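Side-chain contacts in hypothetical protein AQ_328 (Aquifex aeolicus, PDB 1R4V), which is of unknown function but adopts an ancestral histone fold and may take part in protein heterodimerization: residues A[77-81]-A[82-86]; A[117-120]-A[121-125]. One frame throughout, in Å; residues are numbered along the deposited sequence.

How the interactions relate
Interactions 1 and 2 lie side by side, their centres 9 Å apart, on the same side of the chain, about 17 and 18 Å from its centre. They come in series: 77-86 runs from strand 78-79 toward helix 88-98, whereas segment 117-125 follows helix 106-113 and enters helix 125-128. Their short strands pair in parallel through the backbone of Ile-79, whose N lies 2.8 Å from Asn-122 O and whose O lies 2.9 Å from Gly-124 N, both probable hydrogen bonds. Ile-79 CD1 also packs on Val-119 CG2 at 3.5 Å. Two loops far apart in sequence are thus tied together, consistent with the parallel loop pairing of histone folds.

Interaction 1 (A[77-81]-A[82-86]); sequences DFIAL and ADLNI
The 3-10 turn that leads from strand 78-79 toward helix 88-98 is closed by a side-chain-to-backbone bond between Asp-83 and Ala-80, the aspartate reaching back three residues to a backbone N. Ala-80 N donates to Asp-83 OD2 at 2.9 Å in a nearly straight bond (170°) that meets the oxygen on its anti side, 32° out of the carboxylate plane. Asp-83 makes this possible by placing CG beside its own N (chi1 -59°), which turns the carboxylate back along the chain. The backbone answers in the other sense, Asp-83 N to Ala-80 O at 3.0 Å, and Leu-84 N follows onto Leu-81 O at 3.1 Å, so a short 3-10 turn is set. OD1 of the same carboxylate forms a salt bridge to Arg-76, a pairing that resembles the arginine-aspartate clamp of histone folds. With an alanine here in place of Asp-83, Arg-76 would probably lose this counter-charge and Ala-80 N its acceptor, and the turn would be freer to shift. Branched side chains suit the flanks: Ile-79 CG2 meets Leu-84 CD2 at 3.8 Å, the two crossing at about a right angle, and Leu-81 CD1 comes against Ile-86 CD1 at 3.9 Å. Leu-84 and Ile-79 both rest on Ala-67 of helix 67-73, where Ala-71 adjoins Asp-83, and Leu-127 of helix 125-128 touches Ile-79, Leu-81 and Leu-84.

Interaction 2 (A[117-120]-A[121-125]); sequences PPVE and MNVGE
Pro-117 and Val-123 are brought together by a chain that bends in an inverse gamma turn centred on Pro-118, with a weak bond of 2.9 Å from Val-119 N to Pro-117 O, and then sweeps round until the CA atoms of Pro-117 and Val-123 are 8.5 Å apart. Across this bend Pro-117 CG touches Val-123 CG2 at 3.9 Å, the puckered ring and the branched side chain meeting at a slant. Val-123 has CG1 opposite its backbone N (chi1 177°), and this leaves CG2 as the methyl that reaches the proline. Val-119 adds a second methyl: its CG2 lies 3.6 Å from Met-121 O and, more loosely, 4.4 Å from Val-123 CG2. Compact, rigid residues suit such a bend, since each fills its place with few torsions to fix. The segment leads into strand 122-123, a short element of this histone-like fold, and on to Gly-124, the N-cap of helix 125-128. Where the chain turns at Glu-120 and Met-121, the backbone N atoms of both donate to OE1 of Glu-68, so that one oxygen from helix 67-73 grips two successive amides. Met-121, present as selenomethionine, is extended as far as SE and bent only at its last torsion; its side chain also touches Ala-71. Phe-64 lies against Pro-117, Val-119 and Val-123, and Tyr-131 of helix 131-149 touches Pro-117 and Val-123.

Interaction 1 (A[77-81]-A[82-86])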
loop_
_atom_site.group_PDB
_atom_site.type_symbol
_atom_site.label_atom_id
_atom_site.label_comp_id
_atom_site.label_asym_id
_atom_site.label_seq_id
_atom_site.Cartn_x
_atom_site.Cartn_y
_atom_site.Cartn_z
ATOM N N ASP A 77 4.269 -24.642 -5.387
ATOM C CA ASP A 77 3.878 -24.811 -4.006
ATOM C C ASP A 77 4.103 -23.531 -3.184
ATOM O O ASP A 77 4.174 -23.575 -1.968
ATOM C CB ASP A 77 4.631 -26.005 -3.426
ATOM C CG ASP A 77 3.938 -26.601 -2.207
ATOM O OD1 ASP A 77 2.782 -26.199 -1.914
ATOM O OD2 ASP A 77 4.470 -27.478 -1.480
ATOM N N PHE A 78 4.205 -22.386 -3.850
ATOM C CA PHE A 78 4.424 -21.083 -3.244
ATOM C C PHE A 78 3.726 -20.062 -4.151
ATOM O O PHE A 78 3.488 -20.324 -5.325
ATOM C CB PHE A 78 5.918 -20.721 -3.109
ATOM C CG PHE A 78 6.621 -20.643 -4.419
ATOM C CD1 PHE A 78 6.649 -19.448 -5.137
ATOM C CD2 PHE A 78 7.204 -21.774 -4.967
ATOM C CE1 PHE A 78 7.247 -19.385 -6.360
ATOM C CE2 PHE A 78 7.814 -21.709 -6.190
ATOM C CZ PHE A 78 7.839 -20.523 -6.884
ATOM N N ILE A 79 3.399 -18.900 -3.607
ATOM C CA ILE A 79 2.845 -17.826 -4.412
ATOM C C ILE A 79 3.952 -16.965 -4.986
ATOM O O ILE A 79 4.828 -16.500 -4.261
ATOM C CB ILE A 79 1.925 -16.982 -3.538
ATOM C CG1 ILE A 79 0.769 -17.876 -3.052
ATOM C CG2 ILE A 79 1.389 -15.778 -4.352
ATOM C CD1 ILE A 79 0.166 -17.361 -1.820
ATOM N N ALA A 80 3.897 -16.754 -6.294
ATOM C CA ALA A 80 4.782 -15.879 -7.042
ATOM C C ALA A 80 4.048 -14.587 -7.387
ATOM O O ALA A 80 2.819 -14.502 -7.326
ATOM C CB ALA A 80 5.216 -16.528 -8.326
ATOM N N LEU A 81 4.820 -13.585 -7.789
ATOM C CA LEU A 81 4.267 -12.303 -8.229
ATOM C C LEU A 81 3.228 -12.478 -9.341
ATOM O O LEU A 81 2.183 -11.812 -9.294
ATOM C CB LEU A 81 5.380 -11.358 -8.696
ATOM C CG LEU A 81 4.967 -9.964 -9.180
ATOM C CD1 LEU A 81 4.330 -9.218 -8.041
ATOM C CD2 LEU A 81 6.159 -9.174 -9.706
ATOM N N ALA A 82 3.528 -13.363 -10.300
ATOM C CA ALA A 82 2.645 -13.684 -11.441
ATOM C C ALA A 82 1.276 -14.208 -11.029
ATOM O O ALA A 82 0.338 -14.162 -11.829
ATOM C CB ALA A 82 3.284 -14.737 -12.306
ATOM N N ASP A 83 1.176 -14.734 -9.807
ATOM C CA ASP A 83 -0.062 -15.291 -9.257
ATOM C C ASP A 83 -0.955 -14.253 -8.580
ATOM O O ASP A 83 -2.070 -14.560 -8.234
ATOM C CB ASP A 83 0.257 -16.358 -8.207
ATOM C CG ASP A 83 1.091 -17.506 -8.762
ATOM O OD1 ASP A 83 0.864 -17.894 -9.944
ATOM O OD2 ASP A 83 1.979 -18.085 -8.087
ATOM N N LEU A 84 -0.464 -13.051 -8.321
ATOM C CA LEU A 84 -1.251 -12.042 -7.612
ATOM C C LEU A 84 -2.296 -11.390 -8.505
ATOM O O LEU A 84 -2.206 -11.425 -9.740
ATOM C CB LEU A 84 -0.375 -10.967 -7.001
ATOM C CG LEU A 84 0.616 -11.407 -5.925
ATOM C CD1 LEU A 84 1.228 -10.178 -5.277
ATOM C CD2 LEU A 84 -0.009 -12.288 -4.858
ATOM N N ASN A 85 -3.296 -10.801 -7.846
ATOM C CA ASN A 85 -4.406 -10.135 -8.495
ATOM C C ASN A 85 -4.058 -8.667 -8.817
ATOM O O ASN A 85 -4.928 -7.819 -8.703
ATOM C CB ASN A 85 -5.636 -10.259 -7.580
ATOM C CG ASN A 85 -6.948 -10.264 -8.331
ATOM O OD1 ASN A 85 -7.131 -11.046 -9.255
ATOM N ND2 ASN A 85 -7.875 -9.400 -7.923
ATOM N N ILE A 86 -2.830 -8.341 -9.246
ATOM C CA ILE A 86 -2.456 -6.979 -9.591
ATOM C C ILE A 86 -2.959 -6.627 -11.010
ATOM O O ILE A 86 -2.692 -7.379 -11.941
ATOM C CB ILE A 86 -0.921 -6.795 -9.479
ATOM C CG1 ILE A 86 -0.472 -7.012 -8.025
ATOM C CG2 ILE A 86 -0.463 -5.429 -9.975
ATOM C CD1 ILE A 86 1.031 -7.097 -7.837
#

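Interaction 2 (A[117-120]-A[121-125])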
loop_
_atom_site.group_PDB
_atom_site.type_symbol
_atom_site.label_atom_id
_atom_site.label_comp_id
_atom_site.label_asym_id
_atom_site.label_seq_id
_atom_site.Cartn_x
_atom_site.Cartn_y
_atom_site.Cartn_z
ATOM N N PRO A 117 -0.477 -12.227 4.611
ATOM C CA PRO A 117 -1.409 -12.470 3.515
ATOM C C PRO A 117 -2.420 -13.555 3.902
ATOM O O PRO A 117 -2.076 -14.473 4.650
ATOM C CB PRO A 117 -0.498 -12.892 2.364
ATOM C CG PRO A 117 0.736 -13.342 2.996
ATOM C CD PRO A 117 0.900 -12.600 4.262
ATOM N N PRO A 118 -3.649 -13.438 3.429
ATOM C CA PRO A 118 -4.707 -14.389 3.776
ATOM C C PRO A 118 -4.660 -15.685 2.966
ATOM O O PRO A 118 -5.609 -16.032 2.271
ATOM C CB PRO A 118 -5.973 -13.586 3.487
ATOM C CG PRO A 118 -5.590 -12.658 2.341
ATOM C CD PRO A 118 -4.136 -12.361 2.543
ATOM N N VAL A 119 -3.552 -16.407 3.044
ATOM C CA VAL A 119 -3.342 -17.629 2.271
ATOM C C VAL A 119 -2.720 -18.611 3.234
ATOM O O VAL A 119 -2.149 -18.207 4.254
ATOM C CB VAL A 119 -2.414 -17.428 1.054
ATOM C CG1 VAL A 119 -3.096 -16.552 0.022
ATOM C CG2 VAL A 119 -1.060 -16.837 1.440
ATOM N N GLU A 120 -2.831 -19.891 2.915
ATOM C CA GLU A 120 -2.131 -20.932 3.680
ATOM C C GLU A 120 -0.784 -21.267 3.044
ATOM O O GLU A 120 0.168 -21.642 3.730
ATOM C CB GLU A 120 -3.021 -22.174 3.827
ATOM C CG GLU A 120 -4.154 -21.954 4.825
ATOM C CD GLU A 120 -3.644 -21.561 6.210
ATOM O OE1 GLU A 120 -2.641 -22.169 6.663
ATOM O OE2 GLU A 120 -4.222 -20.645 6.856
HETATM N N MSE A 121 -0.672 -21.108 1.731
HETATM C CA MSE A 121 0.579 -21.425 1.059
HETATM C C MSE A 121 1.710 -20.465 1.366
HETATM O O MSE A 121 1.496 -19.305 1.673
HETATM C CB MSE A 121 0.399 -21.419 -0.457
HETATM C CG MSE A 121 -0.493 -22.503 -0.974
HETATM SE SE MSE A 121 -0.673 -22.402 -2.956
HETATM C CE MSE A 121 0.878 -21.669 -3.305
ATOM N N ASN A 122 2.915 -20.991 1.209
ATOM C CA ASN A 122 4.170 -20.270 1.268
ATOM C C ASN A 122 4.155 -19.120 0.272
ATOM O O ASN A 122 3.640 -19.293 -0.826
ATOM C CB ASN A 122 5.315 -21.206 0.887
ATOM C CG ASN A 122 6.673 -20.560 1.090
ATOM O OD1 ASN A 122 6.866 -19.841 2.070
ATOM N ND2 ASN A 122 7.613 -20.801 0.172
ATOM N N VAL A 123 4.667 -17.954 0.659
ATOM C CA VAL A 123 4.853 -16.862 -0.281
ATOM C C VAL A 123 6.313 -16.962 -0.685
ATOM O O VAL A 123 7.200 -16.999 0.156
ATOM C CB VAL A 123 4.515 -15.475 0.286
ATOM C CG1 VAL A 123 4.810 -14.409 -0.769
ATOM C CG2 VAL A 123 3.069 -15.419 0.729
ATOM N N GLY A 124 6.592 -17.030 -1.981
ATOM C CA GLY A 124 7.974 -17.175 -2.410
ATOM C C GLY A 124 8.855 -16.018 -1.983
ATOM O O GLY A 124 8.401 -14.867 -1.921
ATOM N N GLU A 125 10.126 -16.289 -1.697
ATOM C CA GLU A 125 11.007 -15.215 -1.261
ATOM C C GLU A 125 11.208 -14.115 -2.316
ATOM O O GLU A 125 11.344 -12.933 -1.964
ATOM C CB GLU A 125 12.346 -15.769 -0.750
ATOM C CG GLU A 125 12.265 -16.306 0.680
ATOM C CD GLU A 125 11.929 -15.249 1.738
ATOM O OE1 GLU A 125 12.532 -14.145 1.758
ATOM O OE2 GLU A 125 11.045 -15.529 2.577
#